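Long-range contact in protein P47 (Clostridium botulinum, PDB 6EKT), which has a tubular lipid-binding (TULIP) fold and may belong to a progenitor complex that protects botulinum neurotoxin in the host gut: residues F93-L102 against L150-L161. Residues are numbered along the deposited sequence; the frame is centred on the assembly and turned at random.
Sequences FKVRNTTVDL and LQEEDEFYFNKL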
loop_
_atom_site.group_PDB
_atom_site.type_symbol
_atom_site.label_atom_id
_atom_site.label_comp_id
_atom_site.label_asym_id
_atom_site.label_seq_id
_atom_site.Cartn_x
_atom_site.Cartn_y
_atom_site.Cartn_z
ATOM N N PHE A 93 -24.687 -7.008 -37.590
ATOM C CA PHE A 93 -24.245 -8.355 -37.921
ATOM C C PHE A 93 -25.185 -8.991 -38.942
ATOM O O PHE A 93 -26.349 -8.595 -39.050
ATOM C CB PHE A 93 -24.013 -9.228 -36.681
ATOM C CG PHE A 93 -25.266 -9.667 -35.975
ATOM C CD1 PHE A 93 -25.847 -8.871 -34.986
ATOM C CD2 PHE A 93 -25.844 -10.912 -36.258
ATOM C CE1 PHE A 93 -26.993 -9.293 -34.309
ATOM C CE2 PHE A 93 -26.988 -11.338 -35.584
ATOM C CZ PHE A 93 -27.560 -10.529 -34.608
ATOM N N LYS A 94 -24.636 -9.929 -39.690
ATOM C CA LYS A 94 -25.334 -10.630 -40.745
ATOM C C LYS A 94 -25.154 -12.113 -40.625
ATOM O O LYS A 94 -24.054 -12.580 -40.507
ATOM C CB LYS A 94 -24.769 -10.183 -42.088
ATOM C CG LYS A 94 -25.580 -10.588 -43.309
ATOM C CD LYS A 94 -25.220 -9.730 -44.517
ATOM C CE LYS A 94 -25.935 -10.211 -45.775
ATOM N NZ LYS A 94 -25.352 -9.636 -47.025
ATOM N N VAL A 95 -26.253 -12.849 -40.699
ATOM C CA VAL A 95 -26.212 -14.283 -40.597
ATOM C C VAL A 95 -26.824 -15.053 -41.776
ATOM O O VAL A 95 -26.125 -15.395 -42.685
ATOM C CB VAL A 95 -26.783 -14.799 -39.229
ATOM C CG1 VAL A 95 -26.622 -16.299 -39.087
ATOM C CG2 VAL A 95 -26.017 -14.190 -38.079
ATOM N N ARG A 96 -28.120 -15.312 -41.766
ATOM C CA ARG A 96 -28.703 -16.181 -42.802
ATOM C C ARG A 96 -29.415 -15.342 -43.842
ATOM O O ARG A 96 -30.588 -15.507 -44.133
ATOM C CB ARG A 96 -29.603 -17.245 -42.143
ATOM C CG ARG A 96 -28.835 -18.394 -41.482
ATOM C CD ARG A 96 -29.452 -18.887 -40.176
ATOM N NE ARG A 96 -30.894 -18.904 -40.296
ATOM C CZ ARG A 96 -31.728 -19.682 -39.620
ATOM N NH1 ARG A 96 -31.278 -20.529 -38.718
ATOM N NH2 ARG A 96 -33.042 -19.578 -39.855
ATOM N N ASN A 97 -28.637 -14.487 -44.461
ATOM C CA ASN A 97 -29.157 -13.464 -45.379
ATOM C C ASN A 97 -29.987 -12.409 -44.619
ATOM O O ASN A 97 -30.707 -11.615 -45.232
ATOM C CB ASN A 97 -29.973 -14.108 -46.528
ATOM C CG ASN A 97 -29.465 -13.721 -47.908
ATOM O OD1 ASN A 97 -28.998 -12.597 -48.133
ATOM N ND2 ASN A 97 -29.565 -14.658 -48.851
ATOM N N THR A 98 -29.866 -12.403 -43.286
ATOM C CA THR A 98 -30.545 -11.438 -42.413
ATOM C C THR A 98 -29.494 -10.549 -41.763
ATOM O O THR A 98 -28.527 -11.050 -41.186
ATOM C CB THR A 98 -31.350 -12.132 -41.289
ATOM O OG1 THR A 98 -32.112 -13.218 -41.831
ATOM C CG2 THR A 98 -32.295 -11.149 -40.601
ATOM N N THR A 99 -29.695 -9.239 -41.869
ATOM C CA THR A 99 -28.837 -8.255 -41.218
ATOM C C THR A 99 -29.573 -7.616 -40.033
ATOM O O THR A 99 -30.771 -7.301 -40.125
ATOM C CB THR A 99 -28.372 -7.161 -42.204
ATOM O OG1 THR A 99 -29.504 -6.406 -42.638
ATOM C CG2 THR A 99 -27.706 -7.769 -43.426
ATOM N N VAL A 100 -28.848 -7.447 -38.921
ATOM C CA VAL A 100 -29.392 -6.830 -37.708
ATOM C C VAL A 100 -28.552 -5.590 -37.387
ATOM O O VAL A 100 -27.321 -5.658 -37.373
ATOM C CB VAL A 100 -29.428 -7.826 -36.506
ATOM C CG1 VAL A 100 -29.899 -7.147 -35.217
ATOM C CG2 VAL A 100 -30.314 -9.028 -36.808
ATOM N N ASP A 101 -29.229 -4.473 -37.130
ATOM C CA ASP A 101 -28.576 -3.210 -36.818
ATOM C C ASP A 101 -28.098 -3.190 -35.363
ATOM O O ASP A 101 -28.863 -3.513 -34.452
ATOM C CB ASP A 101 -29.535 -2.045 -37.098
ATOM C CG ASP A 101 -28.831 -0.686 -37.162
ATOM O OD1 ASP A 101 -27.636 -0.569 -36.797
ATOM O OD2 ASP A 101 -29.492 0.285 -37.589
ATOM N N LEU A 102 -26.836 -2.805 -35.163
ATOM C CA LEU A 102 -26.238 -2.748 -33.816
ATOM C C LEU A 102 -26.107 -1.347 -33.203
ATOM O O LEU A 102 -25.571 -1.199 -32.093
ATOM C CB LEU A 102 -24.898 -3.508 -33.769
ATOM C CG LEU A 102 -24.951 -5.029 -33.977
ATOM C CD1 LEU A 102 -23.552 -5.619 -33.869
ATOM C CD2 LEU A 102 -25.918 -5.715 -33.018
ATOM N N LEU A 150 -32.038 -6.792 -28.367
ATOM C CA LEU A 150 -31.736 -8.109 -28.931
ATOM C C LEU A 150 -32.515 -9.220 -28.228
ATOM O O LEU A 150 -32.544 -9.288 -26.992
ATOM C CB LEU A 150 -30.229 -8.386 -28.928
ATOM C CG LEU A 150 -29.389 -7.509 -29.861
ATOM C CD1 LEU A 150 -27.940 -7.555 -29.420
ATOM C CD2 LEU A 150 -29.504 -7.886 -31.333
ATOM N N GLN A 151 -33.152 -10.081 -29.024
ATOM C CA GLN A 151 -33.904 -11.212 -28.484
ATOM C C GLN A 151 -33.760 -12.504 -29.288
ATOM O O GLN A 151 -33.370 -12.477 -30.455
ATOM C CB GLN A 151 -35.375 -10.840 -28.303
ATOM C CG GLN A 151 -35.645 -10.194 -26.957
ATOM C CD GLN A 151 -37.057 -10.420 -26.474
ATOM O OE1 GLN A 151 -38.018 -9.914 -27.065
ATOM N NE2 GLN A 151 -37.195 -11.179 -25.384
ATOM N N GLU A 152 -34.054 -13.624 -28.624
ATOM C CA GLU A 152 -34.153 -14.961 -29.242
ATOM C C GLU A 152 -32.945 -15.285 -30.140
ATOM O O GLU A 152 -31.797 -15.147 -29.682
ATOM C CB GLU A 152 -35.508 -15.135 -29.961
ATOM C CG GLU A 152 -36.695 -15.171 -29.005
ATOM C CD GLU A 152 -38.001 -14.730 -29.646
ATOM O OE1 GLU A 152 -39.021 -15.427 -29.445
ATOM O OE2 GLU A 152 -38.015 -13.688 -30.345
ATOM N N GLU A 153 -33.202 -15.693 -31.392
ATOM C CA GLU A 153 -32.147 -16.006 -32.376
ATOM C C GLU A 153 -31.133 -14.865 -32.530
ATOM O O GLU A 153 -29.924 -15.131 -32.573
ATOM C CB GLU A 153 -32.718 -16.382 -33.762
ATOM C CG GLU A 153 -33.474 -17.715 -33.850
ATOM C CD GLU A 153 -34.908 -17.632 -33.324
ATOM O OE1 GLU A 153 -35.447 -16.504 -33.217
ATOM O OE2 GLU A 153 -35.493 -18.688 -32.993
ATOM N N ASP A 154 -31.621 -13.612 -32.615
ATOM C CA ASP A 154 -30.737 -12.435 -32.724
ATOM C C ASP A 154 -29.706 -12.363 -31.599
ATOM O O ASP A 154 -28.520 -12.144 -31.869
ATOM C CB ASP A 154 -31.519 -11.117 -32.755
ATOM C CG ASP A 154 -32.163 -10.832 -34.106
ATOM O OD1 ASP A 154 -31.982 -11.596 -35.076
ATOM O OD2 ASP A 154 -32.845 -9.800 -34.197
ATOM N N GLU A 155 -30.170 -12.535 -30.361
ATOM C CA GLU A 155 -29.313 -12.533 -29.181
ATOM C C GLU A 155 -28.273 -13.652 -29.251
ATOM O O GLU A 155 -27.081 -13.451 -28.937
ATOM C CB GLU A 155 -30.180 -12.675 -27.924
ATOM C CG GLU A 155 -29.470 -12.389 -26.623
ATOM C CD GLU A 155 -30.434 -12.088 -25.486
ATOM O OE1 GLU A 155 -30.543 -10.911 -25.110
ATOM O OE2 GLU A 155 -31.095 -13.015 -24.976
ATOM N N PHE A 156 -28.732 -14.828 -29.677
ATOM C CA PHE A 156 -27.901 -16.026 -29.735
ATOM C C PHE A 156 -26.737 -15.831 -30.702
ATOM O O PHE A 156 -25.565 -16.057 -30.341
ATOM C CB PHE A 156 -28.764 -17.238 -30.143
ATOM C CG PHE A 156 -28.070 -18.559 -29.965
ATOM C CD1 PHE A 156 -28.064 -19.190 -28.715
ATOM C CD2 PHE A 156 -27.397 -19.160 -31.031
ATOM C CE1 PHE A 156 -27.399 -20.402 -28.530
ATOM C CE2 PHE A 156 -26.735 -20.374 -30.854
ATOM C CZ PHE A 156 -26.745 -20.994 -29.605
ATOM N N TYR A 157 -27.057 -15.391 -31.924
ATOM C CA TYR A 157 -26.020 -15.134 -32.934
ATOM C C TYR A 157 -25.100 -13.961 -32.606
ATOM O O TYR A 157 -23.882 -14.016 -32.878
ATOM C CB TYR A 157 -26.615 -15.013 -34.347
ATOM C CG TYR A 157 -27.053 -16.356 -34.875
ATOM C CD1 TYR A 157 -26.104 -17.338 -35.230
ATOM C CD2 TYR A 157 -28.409 -16.673 -34.996
ATOM C CE1 TYR A 157 -26.504 -18.592 -35.703
ATOM C CE2 TYR A 157 -28.811 -17.918 -35.470
ATOM C CZ TYR A 157 -27.861 -18.869 -35.826
ATOM O OH TYR A 157 -28.292 -20.105 -36.289
ATOM N N PHE A 158 -25.680 -12.921 -32.010
ATOM C CA PHE A 158 -24.910 -11.766 -31.587
ATOM C C PHE A 158 -23.832 -12.167 -30.562
ATOM O O PHE A 158 -22.667 -11.764 -30.692
ATOM C CB PHE A 158 -25.814 -10.650 -31.031
ATOM C CG PHE A 158 -25.048 -9.481 -30.450
ATOM C CD1 PHE A 158 -24.351 -8.592 -31.281
ATOM C CD2 PHE A 158 -25.025 -9.264 -29.069
ATOM C CE1 PHE A 158 -23.638 -7.523 -30.745
ATOM C CE2 PHE A 158 -24.323 -8.183 -28.531
ATOM C CZ PHE A 158 -23.628 -7.315 -29.364
ATOM N N ASN A 159 -24.224 -12.961 -29.570
ATOM C CA ASN A 159 -23.296 -13.415 -28.525
ATOM C C ASN A 159 -22.109 -14.145 -29.092
ATOM O O ASN A 159 -20.969 -13.890 -28.681
ATOM C CB ASN A 159 -24.007 -14.303 -27.506
ATOM C CG ASN A 159 -24.971 -13.517 -26.649
ATOM O OD1 ASN A 159 -24.933 -12.271 -26.633
ATOM N ND2 ASN A 159 -25.871 -14.227 -25.957
ATOM N N LYS A 160 -22.381 -15.053 -30.026
ATOM C CA LYS A 160 -21.330 -15.801 -30.694
ATOM C C LYS A 160 -20.403 -14.874 -31.480
ATOM O O LYS A 160 -19.185 -14.971 -31.340
ATOM C CB LYS A 160 -21.931 -16.887 -31.590
ATOM C CG LYS A 160 -20.903 -17.797 -32.238
ATOM C CD LYS A 160 -20.677 -17.416 -33.701
ATOM C CE LYS A 160 -19.839 -18.459 -34.427
ATOM N NZ LYS A 160 -19.150 -17.839 -35.600
ATOM N N LEU A 161 -20.983 -13.985 -32.286
ATOM C CA LEU A 161 -20.191 -13.109 -33.157
ATOM C C LEU A 161 -19.450 -12.009 -32.392
ATOM O O LEU A 161 -18.389 -11.569 -32.839
ATOM C CB LEU A 161 -21.048 -12.508 -34.278
ATOM C CG LEU A 161 -21.502 -13.506 -35.352
ATOM C CD1 LEU A 161 -22.603 -12.909 -36.216
ATOM C CD2 LEU A 161 -20.308 -13.904 -36.219
#
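The Phe93 ring packs on helix 152-168, with Val100 CB from its own hairpin over one face and Phe158 CA, 4.2 Å above the ring plane, over the opposite one, both displaced toward the rim. The benzyl group reaches the helix because chi1 is 72°, which sets CG between the backbone N and the carbonyl carbon. From there CE1 approaches Phe158 CB at 3.7 Å and CD2 approaches Leu161 CD1 at 3.8 Å, while CZ comes within 3.3 Å of Asp154 O, a carbonyl that already accepts the backbone N-H of Phe158 within the helix. At the ring's rim Leu150 CD2 closes in near the plane. Further along, Leu102 CD1 meets the edge of the Phe158 ring, 3.7 Å from CE1, with CD2 close by. Val95 CG1 extends the packed region, sitting over the centre of one face of the Tyr157 ring in a CH-pi contact, 4.0 Å from the centroid and 12° off the normal.

Packing thins at the exposed Arg96, whose NH1 stays 3.9 Å from Tyr157 OH without a hydrogen bond, the guanidinium and ring planes 66° apart. On another flank, Val100 CG2 lies against the carboxylate of Asp154. No hydrogen bond joins the two segments; the contact rests mainly on apolar side chains.

The hairpin of strands 91-94 and 99-101 ends a four-stranded antiparallel sheet. Ile64 of the adjacent strand 62-68 touches Phe93 and Leu161, Ile105 and Pro107 from the loop after strand 99-101 touch Phe158, and the N-terminal part of helix 152-168 lies against the hairpin.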